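Local coordinates for protein GCN5-related N-acetyltransferase (Sphaerobacter thermophilus, PDB 3TT2) that probably transfers acyl groups other than amino-acyl ones, as a member of the GCN5-related N-acetyltransferase family, at residues 182-187 with 215-220. Numbering follows the deposited sequence.
Sequences LDERAT and SERKDP
Glu184 and Arg217 meet in a single salt bridge at the surface of the C-terminal GNAT-family region, joining the first turn of helix 184-194 to the loop that follows helix 206-213. The backbones stay well apart, 9.1 Å between the CA atoms of Glu184 and Arg217, and the side chains span the gap. Glu184 folds over at its second torsion (chi2 86°), which brings OE2 to within 3.5 Å of Arg217 NH1. The carboxylate reaches the edge of the guanidinium, close to its plane, yet the two flat groups stand almost perpendicular, 88° apart. With the planes so turned and only OE2 near NH1, this is not the coplanar, bidentate pairing but a long ion pair through one oxygen and one nitrogen. Arg217 starts out toward the 182-187 segment and bends at chi3 (-78°), which turns NH1 to the carboxylate. Its other nitrogens are held by helix 206-213, NE by Thr213 OG1 and NH2 by the carbonyl oxygen of Leu210, which limits the rotation of the guanidinium. On the acid, OE1 accepts a hydrogen bond from Gly181 N. The aliphatic part of Glu184 also comes close, with CG 3.9 Å from Arg217 NH1.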
ATOM      1  N   LEU A 182      -6.295 -24.548 -12.134  0.82 68.78           N
ATOM      2  CA  LEU A 182      -5.321 -24.790 -13.180  0.82 68.55           C
ATOM      3  C   LEU A 182      -4.128 -23.888 -12.969  0.82 72.10           C
ATOM      4  O   LEU A 182      -3.004 -24.341 -12.728  0.82 77.65           O
ATOM      5  CB  LEU A 182      -5.927 -24.466 -14.539  0.82 61.04           C
ATOM      6  CG  LEU A 182      -6.519 -25.615 -15.334  0.82 58.70           C
ATOM      7  CD1 LEU A 182      -7.027 -25.088 -16.641  0.82 57.15           C
ATOM      8  CD2 LEU A 182      -5.463 -26.666 -15.571  0.82 60.71           C
ATOM      9  N   ASP A 183      -4.384 -22.592 -13.073  1.00 66.03           N
ATOM     10  CA  ASP A 183      -3.315 -21.621 -13.194  1.00 71.36           C
ATOM     11  C   ASP A 183      -2.648 -21.177 -11.894  1.00 76.98           C
ATOM     12  O   ASP A 183      -1.741 -20.350 -11.923  1.00 79.52           O
ATOM     13  CB  ASP A 183      -3.805 -20.427 -14.018  1.00 66.24           C
ATOM     14  CG  ASP A 183      -4.162 -20.819 -15.454  1.00 77.56           C
ATOM     15  OD1 ASP A 183      -3.793 -21.936 -15.885  1.00 85.15           O
ATOM     16  OD2 ASP A 183      -4.795 -20.012 -16.164  1.00 78.62           O
ATOM     17  N   GLU A 184      -3.088 -21.722 -10.761  1.00 74.97           N
ATOM     18  CA  GLU A 184      -2.554 -21.317  -9.454  1.00 68.97           C
ATOM     19  C   GLU A 184      -1.021 -21.311  -9.346  1.00 68.40           C
ATOM     20  O   GLU A 184      -0.416 -20.260  -9.164  1.00 71.50           O
ATOM     21  CB  GLU A 184      -3.157 -22.157  -8.325  1.00 64.30           C
ATOM     22  CG  GLU A 184      -4.436 -21.607  -7.735  1.00 60.51           C
ATOM     23  CD  GLU A 184      -5.679 -22.036  -8.491  1.00 67.99           C
ATOM     24  OE1 GLU A 184      -5.589 -22.898  -9.386  1.00 69.38           O
ATOM     25  OE2 GLU A 184      -6.765 -21.507  -8.182  1.00 80.08           O
ATOM     26  N   ARG A 185      -0.400 -22.478  -9.451  1.00 69.82           N
ATOM     27  CA  ARG A 185       1.035 -22.581  -9.205  1.00 75.48           C
ATOM     28  C   ARG A 185       1.822 -21.788 -10.231  1.00 74.42           C
ATOM     29  O   ARG A 185       2.781 -21.113  -9.887  1.00 78.99           O
ATOM     30  CB  ARG A 185       1.485 -24.045  -9.209  1.00 81.78           C
ATOM     31  CG  ARG A 185       2.996 -24.275  -8.998  1.00 88.99           C
ATOM     32  CD  ARG A 185       3.325 -24.785  -7.575  1.00103.99           C
ATOM     33  NE  ARG A 185       4.768 -24.907  -7.332  1.00115.16           N
ATOM     34  CZ  ARG A 185       5.534 -23.953  -6.797  1.00118.49           C
ATOM     35  NH1 ARG A 185       5.001 -22.796  -6.438  1.00117.10           N
ATOM     36  NH2 ARG A 185       6.836 -24.155  -6.616  1.00118.88           N
ATOM     37  N   ALA A 186       1.395 -21.866 -11.487  1.00 69.01           N
ATOM     38  CA  ALA A 186       2.110 -21.244 -12.594  1.00 64.91           C
ATOM     39  C   ALA A 186       2.116 -19.732 -12.478  1.00 68.15           C
ATOM     40  O   ALA A 186       3.098 -19.086 -12.827  1.00 78.36           O
ATOM     41  CB  ALA A 186       1.487 -21.652 -13.898  1.00 53.23           C
ATOM     42  N   THR A 187       1.003 -19.184 -12.002  1.00 61.83           N
ATOM     43  CA  THR A 187       0.826 -17.749 -11.839  1.00 64.81           C
ATOM     44  C   THR A 187       1.690 -17.265 -10.706  1.00 71.57           C
ATOM     45  O   THR A 187       2.361 -16.242 -10.799  1.00 72.90           O
ATOM     46  CB  THR A 187      -0.616 -17.422 -11.469  1.00 60.93           C
ATOM     47  OG1 THR A 187      -1.436 -17.518 -12.636  1.00 62.84           O
ATOM     48  CG2 THR A 187      -0.717 -16.030 -10.917  1.00 57.82           C
ATOM     49  N   SER A 215      -9.375 -14.725  -1.327  1.00 92.46           N
ATOM     50  CA  SER A 215     -10.500 -13.869  -1.653  1.00 98.25           C
ATOM     51  C   SER A 215     -10.490 -13.508  -3.133  1.00 98.93           C
ATOM     52  O   SER A 215     -11.471 -13.748  -3.834  1.00105.36           O
ATOM     53  CB  SER A 215     -10.454 -12.599  -0.815  1.00104.89           C
ATOM     54  OG  SER A 215      -9.343 -11.811  -1.201  1.00113.41           O
ATOM     55  N   GLU A 216      -9.379 -12.944  -3.606  1.00 94.86           N
ATOM     56  CA  GLU A 216      -9.293 -12.389  -4.965  1.00 87.48           C
ATOM     57  C   GLU A 216      -9.391 -13.412  -6.103  1.00 80.14           C
ATOM     58  O   GLU A 216      -9.698 -13.044  -7.239  1.00 79.16           O
ATOM     59  CB  GLU A 216      -8.006 -11.586  -5.141  1.00 91.60           C
ATOM     60  CG  GLU A 216      -7.586 -10.780  -3.934  1.00101.19           C
ATOM     61  CD  GLU A 216      -6.137 -10.353  -4.030  1.00113.12           C
ATOM     62  OE1 GLU A 216      -5.477 -10.292  -2.971  1.00122.08           O
ATOM     63  OE2 GLU A 216      -5.657 -10.091  -5.163  1.00111.07           O
ATOM     64  N   ARG A 217      -9.110 -14.681  -5.802  1.00 74.42           N
ATOM     65  CA  ARG A 217      -9.177 -15.747  -6.803  1.00 68.06           C
ATOM     66  C   ARG A 217     -10.592 -16.295  -7.012  1.00 81.50           C
ATOM     67  O   ARG A 217     -10.820 -17.122  -7.898  1.00 82.37           O
ATOM     68  CB  ARG A 217      -8.219 -16.877  -6.454  1.00 67.82           C
ATOM     69  CG  ARG A 217      -6.779 -16.464  -6.548  1.00 69.91           C
ATOM     70  CD  ARG A 217      -5.842 -17.609  -6.282  1.00 68.55           C
ATOM     71  NE  ARG A 217      -5.719 -17.907  -4.859  1.00 72.25           N
ATOM     72  CZ  ARG A 217      -6.130 -19.043  -4.308  1.00 78.18           C
ATOM     73  NH1 ARG A 217      -6.697 -19.968  -5.068  1.00 82.29           N
ATOM     74  NH2 ARG A 217      -5.968 -19.266  -3.009  1.00 80.34           N
ATOM     75  N   LYS A 218     -11.527 -15.822  -6.188  1.00 72.92           N
ATOM     76  CA  LYS A 218     -12.949 -16.097  -6.360  1.00 71.10           C
ATOM     77  C   LYS A 218     -13.536 -15.092  -7.363  1.00 77.05           C
ATOM     78  O   LYS A 218     -14.737 -15.099  -7.625  1.00 72.73           O
ATOM     79  CB  LYS A 218     -13.682 -16.016  -5.019  1.00 71.48           C
ATOM     80  CG  LYS A 218     -13.239 -17.069  -4.001  1.00 87.22           C
ATOM     81  CD  LYS A 218     -14.096 -17.056  -2.715  1.00 88.58           C
ATOM     82  CE  LYS A 218     -14.089 -15.690  -2.026  1.00 92.25           C
ATOM     83  NZ  LYS A 218     -14.817 -15.662  -0.711  1.00 97.83           N
ATOM     84  N   ASP A 219     -12.674 -14.217  -7.892  1.00 79.38           N
ATOM     85  CA  ASP A 219     -13.027 -13.201  -8.890  1.00 74.58           C
ATOM     86  C   ASP A 219     -11.927 -13.138  -9.954  1.00 78.42           C
ATOM     87  O   ASP A 219     -11.254 -12.120 -10.096  1.00 72.79           O
ATOM     88  CB  ASP A 219     -13.108 -11.857  -8.199  1.00 72.72           C
ATOM     89  CG  ASP A 219     -13.807 -10.807  -9.026  1.00 74.72           C
ATOM     90  OD1 ASP A 219     -14.045 -11.029 -10.237  1.00 85.36           O
ATOM     91  OD2 ASP A 219     -14.124  -9.745  -8.446  1.00 76.33           O
ATOM     92  N   PRO A 220     -11.743 -14.232 -10.701  1.00 59.39           N
ATOM     93  CA  PRO A 220     -10.636 -14.423 -11.642  1.00 58.50           C
ATOM     94  C   PRO A 220     -10.728 -13.527 -12.875  1.00 64.03           C
ATOM     95  O   PRO A 220      -9.739 -13.388 -13.594  1.00 62.97           O
ATOM     96  CB  PRO A 220     -10.778 -15.883 -12.064  1.00 57.99           C
ATOM     97  CG  PRO A 220     -12.067 -16.378 -11.452  1.00 58.79           C
ATOM     98  CD  PRO A 220     -12.802 -15.231 -10.902  1.00 58.44           C
TER